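PDB 6YJO: FAD-binding PCMH-type domain-containing protein from Gibberella zeae, which carries a doubly covalently bound FAD and probably acts as an oxygen-dependent flavin oxidoreductase that oxidises oligosaccharides. Local coordinates for residues 43-54 and 69-80; 289-298 and 312-323. All blocks are in the same frame, centred on the assembly; numbering follows the deposited sequence.

Contact 1: residues 43-54 and 69-80; sequences KVPYIPRDSAQW and PAAIALPTTVKH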
loop_
_atom_site.group_PDB
_atom_site.type_symbol
_atom_site.label_atom_id
_atom_site.label_comp_id
_atom_site.label_asym_id
_atom_site.label_seq_id
_atom_site.Cartn_x
_atom_site.Cartn_y
_atom_site.Cartn_z
ATOM N N LYS A 43 7.998 -9.870 30.677
ATOM C CA LYS A 43 8.933 -8.801 30.316
ATOM C C LYS A 43 8.819 -8.423 28.841
ATOM O O LYS A 43 9.812 -8.252 28.133
ATOM C CB LYS A 43 10.367 -9.187 30.681
ATOM C CG LYS A 43 10.533 -9.553 32.145
ATOM C CD LYS A 43 11.907 -10.124 32.443
ATOM C CE LYS A 43 11.904 -10.909 33.744
ATOM N NZ LYS A 43 11.010 -12.098 33.684
ATOM N N VAL A 44 7.578 -8.278 28.383
ATOM C CA VAL A 44 7.290 -7.651 27.096
ATOM C C VAL A 44 7.318 -6.144 27.319
ATOM O O VAL A 44 6.503 -5.630 28.099
ATOM C CB VAL A 44 5.931 -8.093 26.532
ATOM C CG1 VAL A 44 5.609 -7.313 25.256
ATOM C CG2 VAL A 44 5.912 -9.595 26.268
ATOM N N PRO A 45 8.222 -5.398 26.687
ATOM C CA PRO A 45 8.194 -3.939 26.841
ATOM C C PRO A 45 6.821 -3.383 26.497
ATOM O O PRO A 45 6.246 -3.699 25.452
ATOM C CB PRO A 45 9.263 -3.456 25.854
ATOM C CG PRO A 45 10.172 -4.611 25.663
ATOM C CD PRO A 45 9.317 -5.839 25.802
ATOM N N TYR A 46 6.284 -2.558 27.391
ATOM C CA TYR A 46 4.999 -1.919 27.162
ATOM C C TYR A 46 5.110 -0.421 27.445
ATOM O O TYR A 46 6.011 0.032 28.152
ATOM C CB TYR A 46 3.881 -2.544 28.020
ATOM C CG TYR A 46 3.981 -2.310 29.519
ATOM C CD1 TYR A 46 3.849 -1.036 30.063
ATOM C CD2 TYR A 46 4.163 -3.371 30.391
ATOM C CE1 TYR A 46 3.930 -0.824 31.426
ATOM C CE2 TYR A 46 4.237 -3.166 31.757
ATOM C CZ TYR A 46 4.121 -1.894 32.270
ATOM O OH TYR A 46 4.198 -1.694 33.631
ATOM N N ILE A 47 4.165 0.309 26.883
ATOM C CA ILE A 47 4.076 1.778 27.116
ATOM C C ILE A 47 3.091 1.983 28.259
ATOM O O ILE A 47 1.941 1.543 28.177
ATOM C CB ILE A 47 3.601 2.491 25.847
ATOM C CG1 ILE A 47 4.583 2.251 24.694
ATOM C CG2 ILE A 47 3.434 3.980 26.126
ATOM C CD1 ILE A 47 6.018 2.629 25.011
ATOM N N PRO A 48 3.506 2.660 29.342
ATOM C CA PRO A 48 2.578 2.854 30.468
ATOM C C PRO A 48 1.391 3.714 30.066
ATOM O O PRO A 48 1.529 4.711 29.352
ATOM C CB PRO A 48 3.449 3.539 31.531
ATOM C CG PRO A 48 4.553 4.186 30.766
ATOM C CD PRO A 48 4.809 3.297 29.584
ATOM N N ARG A 49 0.212 3.312 30.537
ATOM C CA ARG A 49 -1.028 3.979 30.168
ATOM C C ARG A 49 -0.975 5.468 30.496
ATOM O O ARG A 49 -0.354 5.893 31.474
ATOM C CB ARG A 49 -2.208 3.329 30.895
ATOM C CG ARG A 49 -3.576 3.862 30.500
ATOM C CD ARG A 49 -4.236 2.969 29.462
ATOM N NE ARG A 49 -5.610 3.378 29.180
ATOM C CZ ARG A 49 -6.452 2.688 28.416
ATOM N NH1 ARG A 49 -6.065 1.549 27.858
ATOM N NH2 ARG A 49 -7.685 3.136 28.214
ATOM N N ASP A 50 -1.630 6.263 29.648
ATOM C CA ASP A 50 -1.843 7.695 29.894
ATOM C C ASP A 50 -0.559 8.415 30.304
ATOM O O ASP A 50 -0.596 9.416 31.024
ATOM C CB ASP A 50 -2.932 7.908 30.947
ATOM C CG ASP A 50 -4.252 7.287 30.546
ATOM O OD1 ASP A 50 -4.619 7.393 29.355
ATOM O OD2 ASP A 50 -4.918 6.685 31.416
ATOM N N SER A 51 0.588 7.914 29.852
ATOM C CA SER A 51 1.849 8.609 30.045
ATOM C C SER A 51 2.071 9.586 28.891
ATOM O O SER A 51 1.280 9.662 27.947
ATOM C CB SER A 51 3.002 7.614 30.154
ATOM O OG SER A 51 3.116 6.830 28.980
ATOM N N ALA A 52 3.160 10.353 28.966
ATOM C CA ALA A 52 3.502 11.244 27.861
ATOM C C ALA A 52 3.719 10.458 26.575
ATOM O O ALA A 52 3.232 10.851 25.508
ATOM C CB ALA A 52 4.745 12.063 28.205
ATOM N N GLN A 53 4.445 9.339 26.653
ATOM C CA GLN A 53 4.668 8.525 25.463
ATOM C C GLN A 53 3.369 7.906 24.962
ATOM O O GLN A 53 3.188 7.744 23.748
ATOM C CB GLN A 53 5.697 7.434 25.758
ATOM C CG GLN A 53 6.099 6.607 24.546
ATOM C CD GLN A 53 6.600 7.462 23.399
ATOM O OE1 GLN A 53 7.222 8.503 23.610
ATOM N NE2 GLN A 53 6.322 7.029 22.175
ATOM N N TRP A 54 2.458 7.557 25.874
ATOM C CA TRP A 54 1.169 7.008 25.462
ATOM C C TRP A 54 0.391 7.996 24.601
ATOM O O TRP A 54 -0.315 7.587 23.673
ATOM C CB TRP A 54 0.347 6.616 26.692
ATOM C CG TRP A 54 -1.041 6.132 26.359
ATOM C CD1 TRP A 54 -2.145 6.900 26.115
ATOM C CD2 TRP A 54 -1.469 4.768 26.237
ATOM N NE1 TRP A 54 -3.229 6.101 25.845
ATOM C CE2 TRP A 54 -2.841 4.788 25.914
ATOM C CE3 TRP A 54 -0.825 3.533 26.369
ATOM C CZ2 TRP A 54 -3.580 3.619 25.722
ATOM C CZ3 TRP A 54 -1.561 2.377 26.178
ATOM C CH2 TRP A 54 -2.921 2.429 25.858
ATOM N N PRO A 69 -5.994 2.083 22.241
ATOM C CA PRO A 69 -5.641 0.753 22.753
ATOM C C PRO A 69 -6.045 0.449 24.187
ATOM O O PRO A 69 -6.199 1.351 25.016
ATOM C CB PRO A 69 -4.108 0.752 22.625
ATOM C CG PRO A 69 -3.769 1.938 21.670
ATOM C CD PRO A 69 -5.081 2.449 21.152
ATOM N N ALA A 70 -6.218 -0.842 24.478
ATOM C CA ALA A 70 -6.220 -1.311 25.859
ATOM C C ALA A 70 -4.802 -1.330 26.414
ATOM O O ALA A 70 -4.576 -0.924 27.558
ATOM C CB ALA A 70 -6.861 -2.698 25.935
ATOM N N ALA A 71 -3.842 -1.782 25.608
ATOM C CA ALA A 71 -2.426 -1.594 25.890
ATOM C C ALA A 71 -1.671 -1.487 24.573
ATOM O O ALA A 71 -2.154 -1.909 23.519
ATOM C CB ALA A 71 -1.848 -2.733 26.740
ATOM N N ILE A 72 -0.484 -0.889 24.647
ATOM C CA ILE A 72 0.475 -0.857 23.548
ATOM C C ILE A 72 1.706 -1.634 23.990
ATOM O O ILE A 72 2.299 -1.328 25.032
ATOM C CB ILE A 72 0.867 0.577 23.158
ATOM C CG1 ILE A 72 -0.332 1.373 22.644
ATOM C CG2 ILE A 72 1.961 0.539 22.102
ATOM C CD1 ILE A 72 -0.071 2.866 22.608
ATOM N N ALA A 73 2.086 -2.640 23.207
ATOM C CA ALA A 73 3.380 -3.288 23.362
ATOM C C ALA A 73 4.379 -2.649 22.406
ATOM O O ALA A 73 4.014 -2.157 21.335
ATOM C CB ALA A 73 3.284 -4.791 23.094
ATOM N N LEU A 74 5.642 -2.635 22.819
ATOM C CA LEU A 74 6.741 -2.096 22.022
ATOM C C LEU A 74 7.860 -3.131 22.000
ATOM O O LEU A 74 8.907 -2.952 22.636
ATOM C CB LEU A 74 7.216 -0.757 22.587
ATOM C CG LEU A 74 8.335 -0.053 21.814
ATOM C CD1 LEU A 74 7.944 0.159 20.355
ATOM C CD2 LEU A 74 8.691 1.275 22.465
ATOM N N PRO A 75 7.662 -4.236 21.286
ATOM C CA PRO A 75 8.673 -5.296 21.264
ATOM C C PRO A 75 9.921 -4.874 20.506
ATOM O O PRO A 75 9.908 -3.955 19.684
ATOM C CB PRO A 75 7.957 -6.444 20.546
ATOM C CG PRO A 75 6.988 -5.754 19.646
ATOM C CD PRO A 75 6.498 -4.579 20.451
ATOM N N THR A 76 11.020 -5.569 20.804
ATOM C CA THR A 76 12.228 -5.495 19.996
ATOM C C THR A 76 12.724 -6.869 19.575
ATOM O O THR A 76 13.711 -6.950 18.836
ATOM C CB THR A 76 13.354 -4.762 20.745
ATOM O OG1 THR A 76 13.798 -5.557 21.851
ATOM C CG2 THR A 76 12.871 -3.405 21.240
ATOM N N THR A 77 12.075 -7.943 20.022
ATOM C CA THR A 77 12.424 -9.299 19.628
ATOM C C THR A 77 11.165 -10.048 19.224
ATOM O O THR A 77 10.046 -9.685 19.598
ATOM C CB THR A 77 13.125 -10.073 20.755
ATOM O OG1 THR A 77 12.213 -10.267 21.844
ATOM C CG2 THR A 77 14.355 -9.322 21.247
ATOM N N VAL A 78 11.370 -11.113 18.448
ATOM C CA VAL A 78 10.258 -11.979 18.069
ATOM C C VAL A 78 9.582 -12.548 19.306
ATOM O O VAL A 78 8.362 -12.753 19.322
ATOM C CB VAL A 78 10.752 -13.103 17.139
ATOM C CG1 VAL A 78 9.570 -13.843 16.533
ATOM C CG2 VAL A 78 11.669 -12.542 16.054
ATOM N N LYS A 79 10.356 -12.806 20.362
ATOM C CA LYS A 79 9.793 -13.418 21.561
ATOM C C LYS A 79 8.805 -12.480 22.243
ATOM O O LYS A 79 7.737 -12.913 22.691
ATOM C CB LYS A 79 10.918 -13.820 22.516
ATOM C CG LYS A 79 10.617 -15.068 23.324
ATOM C CD LYS A 79 10.211 -14.738 24.747
ATOM C CE LYS A 79 9.867 -16.004 25.514
ATOM N NZ LYS A 79 8.786 -16.773 24.838
ATOM N N HIS A 80 9.140 -11.189 22.327
ATOM C CA HIS A 80 8.193 -10.210 22.853
ATOM C C HIS A 80 6.853 -10.313 22.136
ATOM O O HIS A 80 5.795 -10.365 22.774
ATOM C CB HIS A 80 8.766 -8.798 22.716
ATOM C CG HIS A 80 9.997 -8.557 23.532
ATOM N ND1 HIS A 80 11.052 -7.795 23.078
ATOM C CD2 HIS A 80 10.339 -8.968 24.777
ATOM C CE1 HIS A 80 11.993 -7.751 24.004
ATOM N NE2 HIS A 80 11.585 -8.455 25.044
#

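Contact 2: residues 289-298 and 312-323; sequences VYYGTRANLN and ISTASTGGWIQM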
loop_
_atom_site.group_PDB
_atom_site.type_symbol
_atom_site.label_atom_id
_atom_site.label_comp_id
_atom_site.label_asym_id
_atom_site.label_seq_id
_atom_site.Cartn_x
_atom_site.Cartn_y
_atom_site.Cartn_z
ATOM N N VAL A 289 8.883 7.491 -13.986
ATOM C CA VAL A 289 10.307 7.174 -13.944
ATOM C C VAL A 289 10.630 6.214 -15.081
ATOM O O VAL A 289 9.939 5.207 -15.268
ATOM C CB VAL A 289 10.726 6.551 -12.598
ATOM C CG1 VAL A 289 12.186 6.105 -12.665
ATOM C CG2 VAL A 289 10.508 7.530 -11.449
ATOM N N TYR A 290 11.684 6.520 -15.833
ATOM C CA TYR A 290 12.203 5.644 -16.877
ATOM C C TYR A 290 13.611 5.219 -16.487
ATOM O O TYR A 290 14.507 6.062 -16.367
ATOM C CB TYR A 290 12.213 6.347 -18.237
ATOM C CG TYR A 290 12.654 5.460 -19.379
ATOM C CD1 TYR A 290 11.749 4.623 -20.020
ATOM C CD2 TYR A 290 13.976 5.458 -19.819
ATOM C CE1 TYR A 290 12.148 3.807 -21.063
ATOM C CE2 TYR A 290 14.383 4.647 -20.867
ATOM C CZ TYR A 290 13.466 3.825 -21.485
ATOM O OH TYR A 290 13.860 3.012 -22.524
ATOM N N TYR A 291 13.801 3.920 -16.275
ATOM C CA TYR A 291 15.116 3.384 -15.928
ATOM C C TYR A 291 15.922 3.257 -17.214
ATOM O O TYR A 291 15.951 2.217 -17.876
ATOM C CB TYR A 291 14.972 2.065 -15.180
ATOM C CG TYR A 291 14.205 2.252 -13.891
ATOM C CD1 TYR A 291 14.782 2.917 -12.813
ATOM C CD2 TYR A 291 12.895 1.806 -13.760
ATOM C CE1 TYR A 291 14.084 3.113 -11.642
ATOM C CE2 TYR A 291 12.191 1.999 -12.588
ATOM C CZ TYR A 291 12.790 2.652 -11.532
ATOM O OH TYR A 291 12.093 2.851 -10.358
ATOM N N GLY A 292 16.588 4.353 -17.559
ATOM C CA GLY A 292 17.296 4.456 -18.815
ATOM C C GLY A 292 17.689 5.900 -19.061
ATOM O O GLY A 292 17.559 6.756 -18.181
ATOM N N THR A 293 18.161 6.155 -20.279
ATOM C CA THR A 293 18.662 7.475 -20.630
ATOM C C THR A 293 17.519 8.397 -21.052
ATOM O O THR A 293 16.424 7.956 -21.412
ATOM C CB THR A 293 19.693 7.380 -21.756
ATOM O OG1 THR A 293 19.044 7.007 -22.976
ATOM C CG2 THR A 293 20.762 6.348 -21.417
ATOM N N ARG A 294 17.790 9.705 -21.001
ATOM C CA ARG A 294 16.792 10.680 -21.432
ATOM C C ARG A 294 16.378 10.432 -22.876
ATOM O O ARG A 294 15.181 10.384 -23.192
ATOM C CB ARG A 294 17.334 12.102 -21.267
ATOM C CG ARG A 294 16.473 13.188 -21.930
ATOM C CD ARG A 294 15.040 13.185 -21.396
ATOM N NE ARG A 294 14.156 14.047 -22.179
ATOM C CZ ARG A 294 14.027 15.358 -22.002
ATOM N NH1 ARG A 294 14.730 15.984 -21.067
ATOM N NH2 ARG A 294 13.192 16.049 -22.766
ATOM N N ALA A 295 17.360 10.268 -23.768
ATOM C CA ALA A 295 17.058 10.075 -25.181
ATOM C C ALA A 295 16.228 8.819 -25.413
ATOM O O ALA A 295 15.407 8.783 -26.337
ATOM C CB ALA A 295 18.353 10.016 -25.987
ATOM N N ASN A 296 16.417 7.782 -24.595
ATOM C CA ASN A 296 15.581 6.593 -24.730
ATOM C C ASN A 296 14.178 6.844 -24.198
ATOM O O ASN A 296 13.197 6.375 -24.786
ATOM C CB ASN A 296 16.214 5.404 -24.008
ATOM C CG ASN A 296 17.410 4.840 -24.747
ATOM O OD1 ASN A 296 18.436 4.541 -24.140
ATOM N ND2 ASN A 296 17.282 4.687 -26.065
ATOM N N LEU A 297 14.063 7.573 -23.085
ATOM C CA LEU A 297 12.749 7.990 -22.605
ATOM C C LEU A 297 11.998 8.747 -23.692
ATOM O O LEU A 297 10.797 8.538 -23.894
ATOM C CB LEU A 297 12.902 8.856 -21.352
ATOM C CG LEU A 297 11.674 9.630 -20.857
ATOM C CD1 LEU A 297 10.638 8.688 -20.267
ATOM C CD2 LEU A 297 12.085 10.684 -19.839
ATOM N N ASN A 298 12.698 9.629 -24.409
ATOM C CA ASN A 298 12.062 10.405 -25.468
ATOM C C ASN A 298 11.432 9.502 -26.523
ATOM O O ASN A 298 10.328 9.778 -27.006
ATOM C CB ASN A 298 13.085 11.346 -26.102
ATOM C CG ASN A 298 13.452 12.503 -25.188
ATOM O OD1 ASN A 298 12.637 12.948 -24.377
ATOM N ND2 ASN A 298 14.680 12.994 -25.311
ATOM N N ILE A 312 7.678 17.007 -22.666
ATOM C CA ILE A 312 8.242 16.919 -21.326
ATOM C C ILE A 312 8.425 18.319 -20.759
ATOM O O ILE A 312 8.923 19.232 -21.433
ATOM C CB ILE A 312 9.571 16.144 -21.354
ATOM C CG1 ILE A 312 9.305 14.648 -21.174
ATOM C CG2 ILE A 312 10.523 16.649 -20.270
ATOM C CD1 ILE A 312 10.511 13.768 -21.400
ATOM N N SER A 313 8.011 18.496 -19.504
ATOM C CA SER A 313 8.207 19.754 -18.798
ATOM C C SER A 313 9.521 19.753 -18.025
ATOM O O SER A 313 10.320 20.682 -18.155
ATOM C CB SER A 313 7.027 20.013 -17.856
ATOM O OG SER A 313 5.862 20.362 -18.585
ATOM N N THR A 314 9.760 18.716 -17.224
ATOM C CA THR A 314 11.013 18.548 -16.503
ATOM C C THR A 314 11.483 17.110 -16.651
ATOM O O THR A 314 10.678 16.174 -16.612
ATOM C CB THR A 314 10.862 18.900 -15.017
ATOM O OG1 THR A 314 9.892 18.036 -14.412
ATOM C CG2 THR A 314 10.415 20.352 -14.855
ATOM N N ALA A 315 12.789 16.938 -16.834
ATOM C CA ALA A 315 13.369 15.609 -16.956
ATOM C C ALA A 315 14.846 15.699 -16.612
ATOM O O ALA A 315 15.528 16.647 -17.013
ATOM C CB ALA A 315 13.164 15.033 -18.363
ATOM N N SER A 316 15.323 14.719 -15.853
ATOM C CA SER A 316 16.682 14.743 -15.341
ATOM C C SER A 316 17.113 13.310 -15.064
ATOM O O SER A 316 16.299 12.485 -14.649
ATOM C CB SER A 316 16.772 15.599 -14.071
ATOM O OG SER A 316 18.070 15.544 -13.507
ATOM N N THR A 317 18.388 13.022 -15.305
ATOM C CA THR A 317 18.945 11.699 -15.082
ATOM C C THR A 317 19.864 11.728 -13.869
ATOM O O THR A 317 20.583 12.706 -13.637
ATOM C CB THR A 317 19.716 11.215 -16.315
ATOM O OG1 THR A 317 18.924 11.430 -17.490
ATOM C CG2 THR A 317 20.050 9.730 -16.201
ATOM N N GLY A 318 19.837 10.646 -13.103
ATOM C CA GLY A 318 20.614 10.588 -11.885
ATOM C C GLY A 318 20.576 9.213 -11.252
ATOM O O GLY A 318 20.183 8.230 -11.879
ATOM N N GLY A 319 21.002 9.161 -9.990
ATOM C CA GLY A 319 21.077 7.908 -9.271
ATOM C C GLY A 319 19.711 7.413 -8.808
ATOM O O GLY A 319 18.695 8.095 -8.917
ATOM N N TRP A 320 19.714 6.191 -8.271
ATOM C CA TRP A 320 18.480 5.562 -7.812
ATOM C C TRP A 320 17.980 6.212 -6.531
ATOM O O TRP A 320 16.776 6.441 -6.375
ATOM C CB TRP A 320 18.727 4.063 -7.614
ATOM C CG TRP A 320 17.795 3.352 -6.660
ATOM C CD1 TRP A 320 18.026 3.077 -5.342
ATOM C CD2 TRP A 320 16.511 2.791 -6.965
ATOM N NE1 TRP A 320 16.966 2.389 -4.808
ATOM C CE2 TRP A 320 16.021 2.203 -5.782
ATOM C CE3 TRP A 320 15.729 2.732 -8.120
ATOM C CZ2 TRP A 320 14.780 1.570 -5.719
ATOM C CZ3 TRP A 320 14.495 2.102 -8.057
ATOM C CH2 TRP A 320 14.034 1.530 -6.866
ATOM N N ILE A 321 18.892 6.520 -5.607
ATOM C CA ILE A 321 18.518 7.209 -4.378
ATOM C C ILE A 321 18.067 8.627 -4.684
ATOM O O ILE A 321 17.266 9.207 -3.945
ATOM C CB ILE A 321 19.694 7.181 -3.380
ATOM C CG1 ILE A 321 19.981 5.738 -2.941
ATOM C CG2 ILE A 321 19.398 8.057 -2.169
ATOM C CD1 ILE A 321 18.870 5.103 -2.095
ATOM N N GLN A 322 18.557 9.206 -5.781
ATOM C CA GLN A 322 18.106 10.535 -6.175
ATOM C C GLN A 322 16.639 10.510 -6.586
ATOM O O GLN A 322 15.863 11.393 -6.203
ATOM C CB GLN A 322 18.986 11.064 -7.308
ATOM C CG GLN A 322 19.121 12.568 -7.354
ATOM C CD GLN A 322 20.338 13.015 -8.146
ATOM O OE1 GLN A 322 20.964 12.220 -8.848
ATOM N NE2 GLN A 322 20.685 14.292 -8.029
ATOM N N MET A 323 16.237 9.493 -7.353
ATOM C CA MET A 323 14.847 9.403 -7.787
ATOM C C MET A 323 13.911 9.175 -6.605
ATOM O O MET A 323 12.808 9.734 -6.565
ATOM C CB MET A 323 14.696 8.285 -8.819
ATOM C CG MET A 323 13.255 7.976 -9.226
ATOM S SD MET A 323 12.367 6.879 -8.083
ATOM C CE MET A 323 13.479 5.470 -7.992
#

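Contact 1: residues 43-54 and 69-80
Pro45 sets its CD over the centre of the His80 imidazole, 3.4 Å from the centroid and 9° off the normal, a CH-pi contact. The two side chains cross at about a right angle. The ring is fixed from within its own segment: ND1 accepts from Thr76 N and Thr77 N, while Thr77 and His80 form a capping box at the start of helix 78-90.

Next to this pair the backbones meet in a single bridge between Tyr46 and Ala73. Leu74 N donates to Pro45 O (2.9 Å, nearly straight at 179°), and Ile47 N donates to Ile72 O (3.1 Å). Ile47 reaches across to Ile72 and Leu74: CG1 meets Ile72 CG2, and CD1 meets Leu74 CD2 at 3.9 Å.

The indole of Trp54 is sandwiched. Ile72 CD1 covers one face, 4.1 Å from the centroid of the six-membered ring, and Arg49 CD lies over the opposite face. With CG anti to the backbone N (chi1 176°), the Trp54 ring reaches Pro69, where CH2 touches CB at 3.8 Å. Arg49 NH1 makes a weak hydrogen bond to Ala70 O, 2.9 Å away.

Strand 71-73 also pairs with strand 116-119 of the FAD-binding domain. Two nearly straight backbone hydrogen bonds thus fix 43-54 against the edge of that small parallel sheet, and CH-pi and aliphatic contacts pack the side chains between them.

Contact 2: residues 289-298 and 312-323
Arg294 lies over Ile312 and Ala315 where helix 294-308 packs against the seven-stranded antiparallel sheet, near its edge strand 314-315. The helix follows strand 283-290, and the chain returns through that edge strand. A classic beta bulge at Ser313 and Thr314, opposite Ser245, marks the edge.

Apolar pairs form at two places. Leu297 CD2 meets Ile312 CD1 at 3.8 Å. Val289 CG2 touches Met323 CG at 3.6 Å, the two side chains crossing at about a right angle. Met323 is bent at chi2 and chi3, and its CE comes to the edge of the Tyr291 ring.

Aliphatic groups also meet a charged one: Ile312 CG2 and Ala315 CB lie over one face of the Arg294 guanidinium. The Arg294 chain bends at chi2 (58°), and NH1 comes within 3.3 Å of Ala315 CB.

The aromatic contact joins Tyr291 and Trp320. Tyr291 CE1 lies in the plane of the indole, at its edge, 3.7 Å from Trp320 CZ3. The rings do not stack face to face. Tyr291 OH is hydrogen-bonded to Phe178 O, which ties this ring to the FAD-binding part of the chain.

Polar bonds stay within each segment or go to other parts of the chain. Thr293 caps its helix by accepting from Asn296 N, and Thr317 OG1 bonds to Thr242 OG1. The rotation of the guanidinium is set by Asn298: Arg294 NE donates to Asn298 OD1 at 2.9 Å, almost straight at 174°, with the oxygen in the guanidinium plane.

In the fold
Contacts 1 and 2 lie in different parts of the fold. Their centres are about 44 Å apart and their nearest atoms about 25 Å, so they do not touch. They follow one another along the chain. The FAD lies between the two regions. Segment 69-80 of contact 1 lies in the FAD-binding domain, and the side chain of Pro75 is about 9 Å from the FAD. Contact 2 belongs to the region of the seven-stranded sheet. There the side chain of Met323 is about 11 Å from the FAD and about 7 Å from that of Ser161, an FAD-binding residue. Both contacts are thus structural packing outside the first shell of the cofactor.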